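Local coordinates for uncharacterized HDOD domain protein (Geobacter sulfurreducens, PDB 3HC1), which is of unknown function but binds two ferric ions in a helical HDOD domain and is probably a metal-dependent phosphohydrolase, at residues T14-F19 / C194-A199; D24-V29 / A201-L206; A46-A51 / S81-V86; A62-L67 / R95-T100. All blocks are in the same frame, centred on the assembly; numbering follows the deposited sequence. Where two conformers were deposited one is given.

Contact 1 (T14-F19 / C194-A199)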
loop_
_atom_site.group_PDB
_atom_site.type_symbol
_atom_site.label_atom_id
_atom_site.label_comp_id
_atom_site.label_asym_id
_atom_site.label_seq_id
_atom_site.Cartn_x
_atom_site.Cartn_y
_atom_site.Cartn_z
ATOM N N THR A 14 0.884 0.002 22.746
ATOM C CA THR A 14 1.952 0.371 23.691
ATOM C C THR A 14 3.236 -0.377 23.369
ATOM O O THR A 14 4.295 0.215 23.282
ATOM C CB THR A 14 1.528 0.112 25.173
ATOM O OG1 THR A 14 0.485 1.022 25.515
ATOM C CG2 THR A 14 2.668 0.316 26.113
ATOM N N LEU A 15 3.131 -1.689 23.169
ATOM C CA LEU A 15 4.303 -2.508 22.811
ATOM C C LEU A 15 4.910 -2.014 21.491
ATOM O O LEU A 15 6.125 -1.943 21.363
ATOM C CB LEU A 15 3.928 -3.998 22.723
ATOM C CG LEU A 15 3.713 -4.715 24.046
ATOM C CD1 LEU A 15 3.113 -6.096 23.777
ATOM C CD2 LEU A 15 5.044 -4.793 24.853
ATOM N N ALA A 16 4.058 -1.682 20.521
ATOM C CA ALA A 16 4.540 -1.109 19.264
ATOM C C ALA A 16 5.343 0.179 19.521
ATOM O O ALA A 16 6.453 0.334 18.967
ATOM C CB ALA A 16 3.368 -0.852 18.224
ATOM N N ARG A 17 4.817 1.091 20.346
ATOM C CA ARG A 17 5.602 2.340 20.609
ATOM C C ARG A 17 6.921 2.045 21.293
ATOM O O ARG A 17 7.950 2.550 20.873
ATOM C CB ARG A 17 4.819 3.407 21.338
ATOM C CG ARG A 17 3.731 3.985 20.456
ATOM C CD ARG A 17 2.983 5.074 21.202
ATOM N NE ARG A 17 2.515 4.597 22.504
ATOM C CZ ARG A 17 1.307 4.110 22.788
ATOM N NH1 ARG A 17 0.348 4.001 21.876
ATOM N NH2 ARG A 17 1.055 3.723 24.027
ATOM N N GLU A 18 6.931 1.123 22.249
ATOM C CA GLU A 18 8.217 0.739 22.890
ATOM C C GLU A 18 9.186 0.098 21.900
ATOM O O GLU A 18 10.406 0.340 21.940
ATOM C CB GLU A 18 7.980 -0.246 24.037
ATOM C CG GLU A 18 6.967 0.223 25.096
ATOM C CD GLU A 18 7.510 1.305 26.051
ATOM O OE1 GLU A 18 8.686 1.723 25.906
ATOM O OE2 GLU A 18 6.742 1.728 26.950
ATOM N N PHE A 19 8.654 -0.711 20.992
ATOM C CA PHE A 19 9.474 -1.306 19.918
ATOM C C PHE A 19 10.152 -0.203 19.055
ATOM O O PHE A 19 11.251 -0.393 18.551
ATOM C CB PHE A 19 8.571 -2.183 19.016
ATOM C CG PHE A 19 9.299 -3.230 18.210
ATOM C CD1 PHE A 19 9.749 -4.408 18.813
ATOM C CD2 PHE A 19 9.453 -3.092 16.849
ATOM C CE1 PHE A 19 10.378 -5.423 18.066
ATOM C CE2 PHE A 19 10.082 -4.101 16.098
ATOM C CZ PHE A 19 10.542 -5.266 16.722
ATOM N N CYS A 194 1.149 -4.099 11.912
ATOM C CA CYS A 194 -0.089 -3.301 11.954
ATOM C C CYS A 194 0.018 -2.200 12.983
ATOM O O CYS A 194 -0.159 -1.035 12.686
ATOM C CB CYS A 194 -1.296 -4.146 12.249
ATOM S SG CYS A 194 -1.638 -5.410 11.000
ATOM N N GLU A 195 0.376 -2.550 14.201
ATOM C CA GLU A 195 0.510 -1.561 15.262
ATOM C C GLU A 195 1.726 -0.667 15.157
ATOM O O GLU A 195 1.649 0.554 15.395
ATOM C CB GLU A 195 0.515 -2.306 16.599
ATOM C CG GLU A 195 -0.801 -2.994 16.841
ATOM C CD GLU A 195 -0.852 -4.427 16.325
ATOM O OE1 GLU A 195 0.055 -4.905 15.625
ATOM O OE2 GLU A 195 -1.832 -5.065 16.643
ATOM N N VAL A 196 2.866 -1.269 14.789
ATOM C CA VAL A 196 4.044 -0.499 14.516
ATOM C C VAL A 196 3.793 0.457 13.375
ATOM O O VAL A 196 4.210 1.600 13.465
ATOM C CB VAL A 196 5.286 -1.409 14.193
ATOM C CG1 VAL A 196 6.565 -0.616 13.783
ATOM C CG2 VAL A 196 5.608 -2.222 15.451
ATOM N N GLY A 197 3.150 -0.009 12.299
ATOM C CA GLY A 197 2.902 0.872 11.127
ATOM C C GLY A 197 1.979 2.013 11.518
ATOM O O GLY A 197 2.115 3.161 11.040
ATOM N N PHE A 198 1.021 1.689 12.362
ATOM C CA PHE A 198 0.065 2.738 12.876
ATOM C C PHE A 198 0.826 3.813 13.663
ATOM O O PHE A 198 0.691 5.018 13.392
ATOM C CB PHE A 198 -1.000 2.059 13.736
ATOM C CG PHE A 198 -1.990 2.991 14.336
ATOM C CD1 PHE A 198 -3.167 3.322 13.633
ATOM C CD2 PHE A 198 -1.761 3.533 15.602
ATOM C CE1 PHE A 198 -4.116 4.139 14.234
ATOM C CE2 PHE A 198 -2.685 4.410 16.193
ATOM C CZ PHE A 198 -3.850 4.713 15.487
ATOM N N ALA A 199 1.663 3.361 14.599
ATOM C CA ALA A 199 2.468 4.257 15.444
ATOM C C ALA A 199 3.351 5.128 14.566
ATOM O O ALA A 199 3.546 6.282 14.848
ATOM C CB ALA A 199 3.369 3.459 16.390
#

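Contact 2 (D24-V29 / A201-L206)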
loop_
_atom_site.group_PDB
_atom_site.type_symbol
_atom_site.label_atom_id
_atom_site.label_comp_id
_atom_site.label_asym_id
_atom_site.label_seq_id
_atom_site.Cartn_x
_atom_site.Cartn_y
_atom_site.Cartn_z
ATOM N N ASP A 24 17.137 4.549 17.344
ATOM C CA ASP A 24 17.642 5.894 17.500
ATOM C C ASP A 24 17.145 6.768 16.349
ATOM O O ASP A 24 16.365 7.658 16.593
ATOM C CB ASP A 24 19.167 5.888 17.655
ATOM C CG ASP A 24 19.710 7.225 18.135
ATOM O OD1 ASP A 24 19.082 7.870 18.995
ATOM O OD2 ASP A 24 20.757 7.638 17.628
ATOM N N GLU A 25 17.552 6.501 15.110
ATOM C CA GLU A 25 17.060 7.287 13.956
ATOM C C GLU A 25 15.942 6.587 13.145
ATOM O O GLU A 25 16.199 5.653 12.392
ATOM C CB GLU A 25 18.212 7.682 13.031
ATOM C CG GLU A 25 19.166 8.732 13.597
ATOM C CD GLU A 25 18.470 9.937 14.202
ATOM O OE1 GLU A 25 17.750 10.663 13.478
ATOM O OE2 GLU A 25 18.659 10.151 15.405
ATOM N N LEU A 26 14.730 7.127 13.230
ATOM C CA LEU A 26 13.537 6.508 12.674
ATOM C C LEU A 26 13.407 6.916 11.233
ATOM O O LEU A 26 13.724 8.053 10.913
ATOM C CB LEU A 26 12.310 7.043 13.391
ATOM C CG LEU A 26 12.146 6.657 14.843
ATOM C CD1 LEU A 26 10.950 7.442 15.391
ATOM C CD2 LEU A 26 11.896 5.201 14.922
ATOM N N PRO A 27 12.829 6.041 10.383
ATOM C CA PRO A 27 12.655 6.496 9.013
ATOM C C PRO A 27 11.733 7.712 8.890
ATOM O O PRO A 27 10.809 7.923 9.714
ATOM C CB PRO A 27 12.052 5.279 8.311
ATOM C CG PRO A 27 11.342 4.535 9.377
ATOM C CD PRO A 27 12.133 4.774 10.637
ATOM N N THR A 28 11.968 8.476 7.836
ATOM C CA THR A 28 11.172 9.650 7.509
ATOM C C THR A 28 10.574 9.482 6.109
ATOM O O THR A 28 11.073 8.683 5.318
ATOM C CB THR A 28 12.037 10.921 7.544
ATOM O OG1 THR A 28 11.208 12.064 7.331
ATOM C CG2 THR A 28 13.133 10.873 6.479
ATOM N N VAL A 29 9.516 10.236 5.822
ATOM C CA VAL A 29 9.001 10.369 4.458
ATOM C C VAL A 29 9.135 11.845 4.032
ATOM O O VAL A 29 8.914 12.751 4.856
ATOM C CB VAL A 29 7.520 9.887 4.360
ATOM C CG1 VAL A 29 7.452 8.360 4.469
ATOM C CG2 VAL A 29 6.658 10.517 5.440
ATOM N N ALA A 201 2.937 5.902 11.143
ATOM C CA ALA A 201 2.112 6.804 10.389
ATOM C C ALA A 201 1.548 7.938 11.275
ATOM O O ALA A 201 1.464 9.107 10.822
ATOM C CB ALA A 201 0.968 6.004 9.713
ATOM N N LYS A 202 1.213 7.626 12.523
ATOM C CA LYS A 202 0.784 8.659 13.483
ATOM C C LYS A 202 1.906 9.620 13.781
ATOM O O LYS A 202 1.691 10.821 13.750
ATOM C CB LYS A 202 0.241 8.093 14.792
ATOM C CG LYS A 202 -1.096 7.315 14.672
ATOM C CD LYS A 202 -2.299 8.223 14.369
ATOM C CE LYS A 202 -2.869 8.791 15.622
ATOM N NZ LYS A 202 -3.657 9.986 15.324
ATOM N N ARG A 203 3.118 9.116 14.012
ATOM C CA ARG A 203 4.289 9.992 14.150
ATOM C C ARG A 203 4.453 10.910 12.933
ATOM O O ARG A 203 4.753 12.094 13.095
ATOM C CB ARG A 203 5.579 9.197 14.419
ATOM C CG ARG A 203 6.835 9.963 14.049
ATOM C CD ARG A 203 8.102 9.257 14.421
ATOM N NE ARG A 203 8.251 9.367 15.834
ATOM C CZ ARG A 203 9.164 10.092 16.475
ATOM N NH1 ARG A 203 10.139 10.755 15.864
ATOM N NH2 ARG A 203 9.085 10.097 17.769
ATOM N N TRP A 204 4.204 10.394 11.722
ATOM C CA TRP A 204 4.346 11.185 10.526
ATOM C C TRP A 204 3.206 12.147 10.243
ATOM O O TRP A 204 3.209 12.790 9.213
ATOM C CB TRP A 204 4.491 10.294 9.278
ATOM C CG TRP A 204 5.766 9.514 9.202
ATOM C CD1 TRP A 204 6.918 9.732 9.892
ATOM C CD2 TRP A 204 6.007 8.398 8.344
ATOM N NE1 TRP A 204 7.870 8.795 9.523
ATOM C CE2 TRP A 204 7.333 7.960 8.586
ATOM C CE3 TRP A 204 5.225 7.696 7.424
ATOM C CZ2 TRP A 204 7.897 6.890 7.899
ATOM C CZ3 TRP A 204 5.794 6.608 6.746
ATOM C CH2 TRP A 204 7.106 6.216 6.999
ATOM N N SER A 205 2.209 12.154 11.094
ATOM C CA SER A 205 1.006 12.980 10.957
ATOM C C SER A 205 0.142 12.648 9.770
ATOM O O SER A 205 -0.552 13.521 9.264
ATOM C CB SER A 205 1.364 14.452 10.978
ATOM O OG SER A 205 1.984 14.698 12.221
ATOM N N LEU A 206 0.150 11.394 9.349
ATOM C CA LEU A 206 -0.751 10.984 8.277
ATOM C C LEU A 206 -2.207 10.896 8.784
ATOM O O LEU A 206 -2.433 10.578 9.930
ATOM C CB LEU A 206 -0.332 9.670 7.680
ATOM C CG LEU A 206 1.075 9.597 7.113
ATOM C CD1 LEU A 206 1.300 8.121 6.660
ATOM C CD2 LEU A 206 1.186 10.554 5.996
#

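Contact 3 (A46-A51 / S81-V86)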
loop_
_atom_site.group_PDB
_atom_site.type_symbol
_atom_site.label_atom_id
_atom_site.label_comp_id
_atom_site.label_asym_id
_atom_site.label_seq_id
_atom_site.Cartn_x
_atom_site.Cartn_y
_atom_site.Cartn_z
ATOM N N ALA A 46 -4.213 23.671 -8.366
ATOM C CA ALA A 46 -3.617 23.988 -9.657
ATOM C C ALA A 46 -2.532 22.969 -9.989
ATOM O O ALA A 46 -1.597 22.770 -9.212
ATOM C CB ALA A 46 -3.031 25.398 -9.641
ATOM N N ILE A 47 -2.661 22.335 -11.155
ATOM C CA ILE A 47 -1.751 21.259 -11.552
ATOM C C ILE A 47 -0.302 21.760 -11.609
ATOM O O ILE A 47 0.626 21.077 -11.150
ATOM C CB ILE A 47 -2.233 20.542 -12.876
ATOM C CG1 ILE A 47 -1.534 19.186 -13.065
ATOM C CG2 ILE A 47 -2.076 21.439 -14.109
ATOM C CD1 ILE A 47 -2.192 18.314 -14.123
ATOM N N ASP A 48 -0.123 22.981 -12.117
ATOM C CA ASP A 48 1.200 23.573 -12.253
ATOM C C ASP A 48 1.861 23.828 -10.925
ATOM O O ASP A 48 3.080 23.820 -10.851
ATOM C CB ASP A 48 1.133 24.860 -13.072
ATOM C CG ASP A 48 0.732 24.594 -14.495
ATOM O OD1 ASP A 48 1.294 23.649 -15.094
ATOM O OD2 ASP A 48 -0.158 25.304 -15.000
ATOM N N GLU A 49 1.073 24.020 -9.872
ATOM C CA GLU A 49 1.646 24.113 -8.521
ATOM C C GLU A 49 2.247 22.793 -8.131
ATOM O O GLU A 49 3.370 22.755 -7.620
ATOM C CB GLU A 49 0.609 24.539 -7.498
ATOM C CG GLU A 49 0.154 25.964 -7.729
ATOM C CD GLU A 49 -1.054 26.321 -6.920
ATOM O OE1 GLU A 49 -1.391 25.553 -5.982
ATOM O OE2 GLU A 49 -1.662 27.369 -7.230
ATOM N N VAL A 50 1.515 21.713 -8.400
ATOM C CA VAL A 50 2.015 20.353 -8.123
ATOM C C VAL A 50 3.288 20.073 -8.965
ATOM O O VAL A 50 4.337 19.648 -8.434
ATOM C CB VAL A 50 0.924 19.291 -8.399
ATOM C CG1 VAL A 50 1.424 17.894 -8.074
ATOM C CG2 VAL A 50 -0.339 19.617 -7.611
ATOM N N ALA A 51 3.175 20.339 -10.271
ATOM C CA ALA A 51 4.276 20.219 -11.222
ATOM C C ALA A 51 5.499 20.990 -10.755
ATOM O O ALA A 51 6.636 20.509 -10.842
ATOM C CB ALA A 51 3.839 20.748 -12.606
ATOM N N SER A 81 8.654 14.498 -21.528
ATOM C CA SER A 81 8.858 15.542 -20.541
ATOM C C SER A 81 7.818 15.456 -19.430
ATOM O O SER A 81 6.779 14.790 -19.554
ATOM C CB SER A 81 8.763 16.916 -21.202
ATOM O OG SER A 81 7.474 17.120 -21.762
ATOM N N ILE A 82 8.125 16.153 -18.343
ATOM C CA ILE A 82 7.176 16.429 -17.284
ATOM C C ILE A 82 5.959 17.265 -17.762
ATOM O O ILE A 82 4.820 17.078 -17.287
ATOM C CB ILE A 82 7.903 17.122 -16.118
ATOM C CG1 ILE A 82 7.079 17.002 -14.849
ATOM C CG2 ILE A 82 8.329 18.568 -16.484
ATOM C CD1 ILE A 82 6.967 15.531 -14.358
ATOM N N ARG A 83 6.192 18.168 -18.712
ATOM C CA ARG A 83 5.094 18.916 -19.317
ATOM C C ARG A 83 4.068 17.950 -19.973
ATOM O O ARG A 83 2.850 18.102 -19.793
ATOM C CB ARG A 83 5.663 19.957 -20.305
ATOM C CG ARG A 83 4.614 20.830 -21.003
ATOM C CD ARG A 83 3.585 21.404 -20.031
ATOM N NE ARG A 83 2.727 22.418 -20.646
ATOM C CZ ARG A 83 1.597 22.879 -20.109
ATOM N NH1 ARG A 83 1.163 22.412 -18.937
ATOM N NH2 ARG A 83 0.886 23.804 -20.748
ATOM N N ASP A 84 4.574 16.934 -20.681
ATOM C CA ASP A 84 3.741 15.869 -21.239
ATOM C C ASP A 84 2.946 15.156 -20.134
ATOM O O ASP A 84 1.755 14.877 -20.297
ATOM C CB ASP A 84 4.587 14.791 -21.960
ATOM C CG ASP A 84 5.242 15.275 -23.262
ATOM O OD1 ASP A 84 4.731 16.222 -23.914
ATOM O OD2 ASP A 84 6.266 14.653 -23.648
ATOM N N ALA A 85 3.623 14.817 -19.036
ATOM C CA ALA A 85 2.994 14.095 -17.944
ATOM C C ALA A 85 1.834 14.949 -17.400
ATOM O O ALA A 85 0.717 14.483 -17.302
ATOM C CB ALA A 85 4.020 13.748 -16.866
ATOM N N VAL A 86 2.082 16.224 -17.146
ATOM C CA VAL A 86 1.026 17.124 -16.645
ATOM C C VAL A 86 -0.232 17.150 -17.547
ATOM O O VAL A 86 -1.377 16.987 -17.079
ATOM C CB VAL A 86 1.586 18.536 -16.457
ATOM C CG1 VAL A 86 0.450 19.605 -16.359
ATOM C CG2 VAL A 86 2.528 18.548 -15.243
#

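Contact 4 (A62-L67 / R95-T100)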
loop_
_atom_site.group_PDB
_atom_site.type_symbol
_atom_site.label_atom_id
_atom_site.label_comp_id
_atom_site.label_asym_id
_atom_site.label_seq_id
_atom_site.Cartn_x
_atom_site.Cartn_y
_atom_site.Cartn_z
ATOM N N ALA A 62 12.694 12.764 -13.450
ATOM C CA ALA A 62 12.943 11.637 -14.355
ATOM C C ALA A 62 12.198 10.357 -13.951
ATOM O O ALA A 62 11.749 9.587 -14.810
ATOM C CB ALA A 62 14.447 11.365 -14.456
ATOM N N ARG A 63 12.074 10.117 -12.645
ATOM C CA ARG A 63 11.305 8.981 -12.165
ATOM C C ARG A 63 9.855 9.134 -12.583
ATOM O O ARG A 63 9.266 8.183 -13.103
ATOM C CB ARG A 63 11.386 8.830 -10.643
ATOM C CG ARG A 63 12.660 8.174 -10.104
ATOM C CD ARG A 63 12.556 8.107 -8.606
ATOM N NE ARG A 63 13.832 8.005 -7.923
ATOM C CZ ARG A 63 13.958 8.051 -6.592
ATOM N NH1 ARG A 63 12.896 8.208 -5.807
ATOM N NH2 ARG A 63 15.152 7.953 -6.037
ATOM N N VAL A 64 9.297 10.337 -12.385
ATOM C CA VAL A 64 7.891 10.589 -12.708
ATOM C C VAL A 64 7.611 10.427 -14.211
ATOM O O VAL A 64 6.651 9.749 -14.606
ATOM C CB VAL A 64 7.424 11.967 -12.217
ATOM C CG1 VAL A 64 6.047 12.322 -12.797
ATOM C CG2 VAL A 64 7.417 12.004 -10.699
ATOM N N VAL A 65 8.475 10.996 -15.042
ATOM C CA VAL A 65 8.349 10.815 -16.506
ATOM C C VAL A 65 8.361 9.311 -16.895
ATOM O O VAL A 65 7.556 8.875 -17.727
ATOM C CB VAL A 65 9.424 11.627 -17.261
ATOM C CG1 VAL A 65 9.285 11.462 -18.765
ATOM C CG2 VAL A 65 9.297 13.079 -16.871
ATOM N N HIS A 66 9.215 8.520 -16.235
ATOM C CA HIS A 66 9.268 7.070 -16.475
ATOM C C HIS A 66 7.948 6.349 -16.120
ATOM O O HIS A 66 7.418 5.573 -16.903
ATOM C CB HIS A 66 10.463 6.452 -15.733
ATOM C CG HIS A 66 10.561 4.967 -15.861
ATOM N ND1 HIS A 66 11.182 4.353 -16.930
ATOM C CD2 HIS A 66 10.115 3.971 -15.059
ATOM C CE1 HIS A 66 11.113 3.040 -16.778
ATOM N NE2 HIS A 66 10.460 2.782 -15.658
ATOM N N LEU A 67 7.417 6.607 -14.937
ATOM C CA LEU A 67 6.149 5.973 -14.530
ATOM C C LEU A 67 5.016 6.473 -15.429
ATOM O O LEU A 67 4.183 5.691 -15.833
ATOM C CB LEU A 67 5.854 6.271 -13.076
ATOM C CG LEU A 67 4.654 5.596 -12.423
ATOM C CD1 LEU A 67 4.681 4.044 -12.681
ATOM C CD2 LEU A 67 4.670 5.945 -10.939
ATOM N N ARG A 95 -0.420 13.414 -8.962
ATOM C CA ARG A 95 -0.258 13.240 -7.498
ATOM C C ARG A 95 0.136 11.792 -7.196
ATOM O O ARG A 95 1.029 11.529 -6.402
ATOM C CB ARG A 95 -1.548 13.566 -6.735
ATOM C CG ARG A 95 -1.936 15.080 -6.543
ATOM C CD ARG A 95 -3.465 15.174 -6.249
ATOM N NE ARG A 95 -3.857 16.424 -5.623
ATOM C CZ ARG A 95 -5.107 16.894 -5.534
ATOM N NH1 ARG A 95 -6.152 16.226 -6.028
ATOM N NH2 ARG A 95 -5.319 18.072 -4.954
ATOM N N GLU A 96 -0.550 10.854 -7.838
ATOM C CA GLU A 96 -0.284 9.438 -7.660
ATOM C C GLU A 96 1.101 9.056 -8.090
ATOM O O GLU A 96 1.776 8.327 -7.400
ATOM C CB GLU A 96 -1.263 8.605 -8.485
ATOM C CG GLU A 96 -1.209 7.146 -8.173
ATOM C CD GLU A 96 -2.290 6.359 -8.877
ATOM O OE1 GLU A 96 -3.490 6.583 -8.578
ATOM O OE2 GLU A 96 -1.935 5.494 -9.713
ATOM N N ALA A 97 1.513 9.519 -9.261
ATOM C CA ALA A 97 2.840 9.187 -9.799
ATOM C C ALA A 97 3.954 9.805 -8.927
ATOM O O ALA A 97 4.983 9.161 -8.648
ATOM C CB ALA A 97 2.965 9.648 -11.252
ATOM N N ILE A 98 3.765 11.060 -8.529
ATOM C CA ILE A 98 4.746 11.757 -7.658
ATOM C C ILE A 98 4.875 11.039 -6.287
ATOM O O ILE A 98 5.990 10.758 -5.797
ATOM C CB ILE A 98 4.391 13.267 -7.468
ATOM C CG1 ILE A 98 4.550 14.027 -8.804
ATOM C CG2 ILE A 98 5.313 13.893 -6.444
ATOM C CD1 ILE A 98 4.169 15.493 -8.749
ATOM N N PHE A 99 3.723 10.746 -5.699
ATOM C CA PHE A 99 3.690 10.029 -4.449
ATOM C C PHE A 99 4.514 8.733 -4.533
ATOM O O PHE A 99 5.341 8.462 -3.675
ATOM C CB PHE A 99 2.246 9.713 -4.063
ATOM C CG PHE A 99 2.127 8.998 -2.766
ATOM C CD1 PHE A 99 2.073 9.712 -1.582
ATOM C CD2 PHE A 99 2.074 7.620 -2.727
ATOM C CE1 PHE A 99 1.970 9.050 -0.374
ATOM C CE2 PHE A 99 1.973 6.954 -1.505
ATOM C CZ PHE A 99 1.920 7.683 -0.348
ATOM N N THR A 100 4.290 7.981 -5.603
ATOM C CA THR A 100 4.953 6.692 -5.852
ATOM C C THR A 100 6.456 6.853 -6.022
ATOM O O THR A 100 7.245 6.083 -5.471
ATOM C CB THR A 100 4.302 6.015 -7.100
ATOM O OG1 THR A 100 2.905 5.822 -6.815
ATOM C CG2 THR A 100 4.948 4.684 -7.445
#

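Contact 1 (T14-F19 / C194-A199)
The helix that begins with the iron ligand His193 is covered by the N-terminal helix 9-21 of this all-helical protein, with Ala16 pressed against the backbone between Glu195 and Val196. The CB of Ala16 lies 3.5 Å from both Glu195 C and Val196 N, so its methyl rests directly on that peptide link. So small a residue permits a close approach: the CA atoms of Ala16 and Val196 are 4.8 Å apart, and the axes of the two segments come within 8.4 Å at a crossing angle of -67°. Two further groups flank the methyl. The CB of Glu195 meets Ala16 CB at 3.6 Å, but a bend at chi2 (91°) turns CD away, and the buried carboxylate is held by Ser192 OG and by a salt bridge to Arg12. On Val196 it is CG2, anti to the carbonyl carbon, that reaches Ala16 CB at 3.8 Å; the same methyl stands obliquely to the Phe19 ring, 4.2 Å from CD2. One turn further along the second helix, Ala199 CB abuts the aliphatic part of Arg17, 4.1 Å from CG, while the guanidinium of that arginine turns to Glu10 in a salt bridge. No hydrogen bond links 14-19 to 194-199; but because Arg12 belongs to helix 9-21, its salt bridge with Glu195 ties the same two helices one turn before Ala16. Helix 154-162 closes one flank, Phe158 touching Val196 and Ile159 touching Phe19, whereas Phe198 packs on helix 208-216.

Contact 2 (D24-V29 / A201-L206)
Val29 lays its CG1 methyl over the six-membered ring of Trp204, 3.5 Å from the centroid and 21° off the ring normal, a CH-pi contact. With CG1 anti to the carbonyl carbon (chi1 -72°), both methyls come over the same face, CG2 nearer the fused bond, 3.7 Å from Trp204 CD2. The indole is also held in its own plane: NE1 donates to Pro27 O at 3.1 Å with an N-H...O angle of 148°, the oxygen lying at the ring edge. Leu26 and Arg203 cross at about a right angle, with Leu26 CD1 over one face of the guanidinium, 3.3 Å from NE. Trp204 stands where helix 193-203 ends; Ser205, with positive phi, completes a Schellman motif in which Leu206 N bonds to Ala201 O at 3.0 Å. Val154 and Leu106 also touch the indole, and Pro27 packs on Phe158 and Phe162, tying the loop and the helix end to helices 154-162 and 82-108. An alanine in place of Trp204 would probably leave Pro27 O without its indole donor and open a gap beneath the Val29 methyls. No charges pair between the two segments: one directional bond to a backbone carbonyl probably sets where the loop meets the indole, and the rest is CH-pi contact on the indole and van der Waals contact, including that of Leu26 with the guanidinium.

Contact 3 (A46-A51 / S81-V86)
The Arg83 guanidinium and the Asp48 carboxylate come near each other without bonding, their planes 49° apart. Asp48 OD1 stands obliquely to the guanidinium, 4.0 Å from NH1 and well out of its plane, so no N-H points at it and any attraction is probably one of charge alone. A bend at chi2 in Arg83 helps bring its chain round to the aspartate, although its CB points away from helix 47-54. A second carboxylate, that of Asp84, is met from above its plane by Ser81 N, which donates to OD2 at 3.2 Å. In return Asp84 N donates to Ser81 OG at 3.1 Å. This reciprocal pair is a capping box, and it closes the first turn of helix 82-108; Ser80 OG bonds to the same OD2. At the surface of the helical HDOD domain, away from the iron site, the starts of helices 47-54 and 82-108 meet roughly antiparallel, their segments at 144° with axes 10.9 Å apart, and Val86 carries most of the contact between them. Its CG1, anti to the backbone N, lies 3.7 Å from Ile47 CD1 as the two side chains slide past each other in opposite directions. Its CG2 meets Ala51 CB, also at 3.7 Å. Ile47 CD1 reaches on to the backbone, 3.3 Å from Val86 O. Further along helix 82-108, Leu94 touches both Ile47 and Val86, and Leu91 packs on Val50.

Contact 4 (A62-L67 / R95-T100)
Leu67 sends CD2 across Thr100 at about a right angle, 3.7 Å from CG2, and the same methyl lies 3.9 Å from Ala97 CA and 4.1 Å from Ala97 CB. One turn earlier, Val64 meets the other helix at Ala97 and Ile98: its CG2 lies 4.0 Å from Ile98 CG1, and its CG1 stands more loosely, 4.4 Å from Ala97 CB. Ala97 therefore sits opposite both larger residues, and the small side chain lets the segment axes approach to 9.1 Å. Leu67 CG is anti to the backbone N (chi1 -174°), which carries the branch toward the facing helix. The rotation of Thr100 is fixed from its own helix: OG1 donates to Glu96 O at 2.8 Å, while Thr100 N reaches that oxygen from the opposite face of its plane. Tyr146 OH is a further hydrogen-bond partner of OG1, and with both bonds in place CG2 is turned to Leu67. An alanine at Thr100 would probably open a gap beside Leu67 CD2 and leave Tyr146 OH without this mate. Further out, Ile32 and Ile36 of helix 31-39 pack on Ile98, and the buried Glu96 is paired with Lys131 and bonded to Tyr73 OH. Arg63 adds a salt bridge to Asp105 and a bond to Cys101 O, fastening helix 58-69 to helix 82-108. The segments, at 125° to each other, meet through aliphatic groups, and the touching residues, all buried, belong to the core of the all-helical HDOD domain.

How the contacts relate
The four contacts form two pairs. Contacts 1 and 2 share helix 193-203, their centres 12 Å apart, and secure successive parts of the N-terminal region to it. Contacts 3 and 4 share helix 82-108, centres 11 Å apart, and touch: Val50 CG1 meets Ile98 CD1 at 3.7 Å, and Ile82 packs on Val64. The pairs remain separate, nearest atoms of contacts 2 and 4 being about 7 Å apart, yet helix 82-108 runs on to touch Val29 and Trp204. The iron site lies nearest contact 1, where the Glu195 side chain is about 9 Å from an iron ion; Trp204 is about 11 Å from the side chain of Asp153, and contacts 3 and 4 lie away from the metal site.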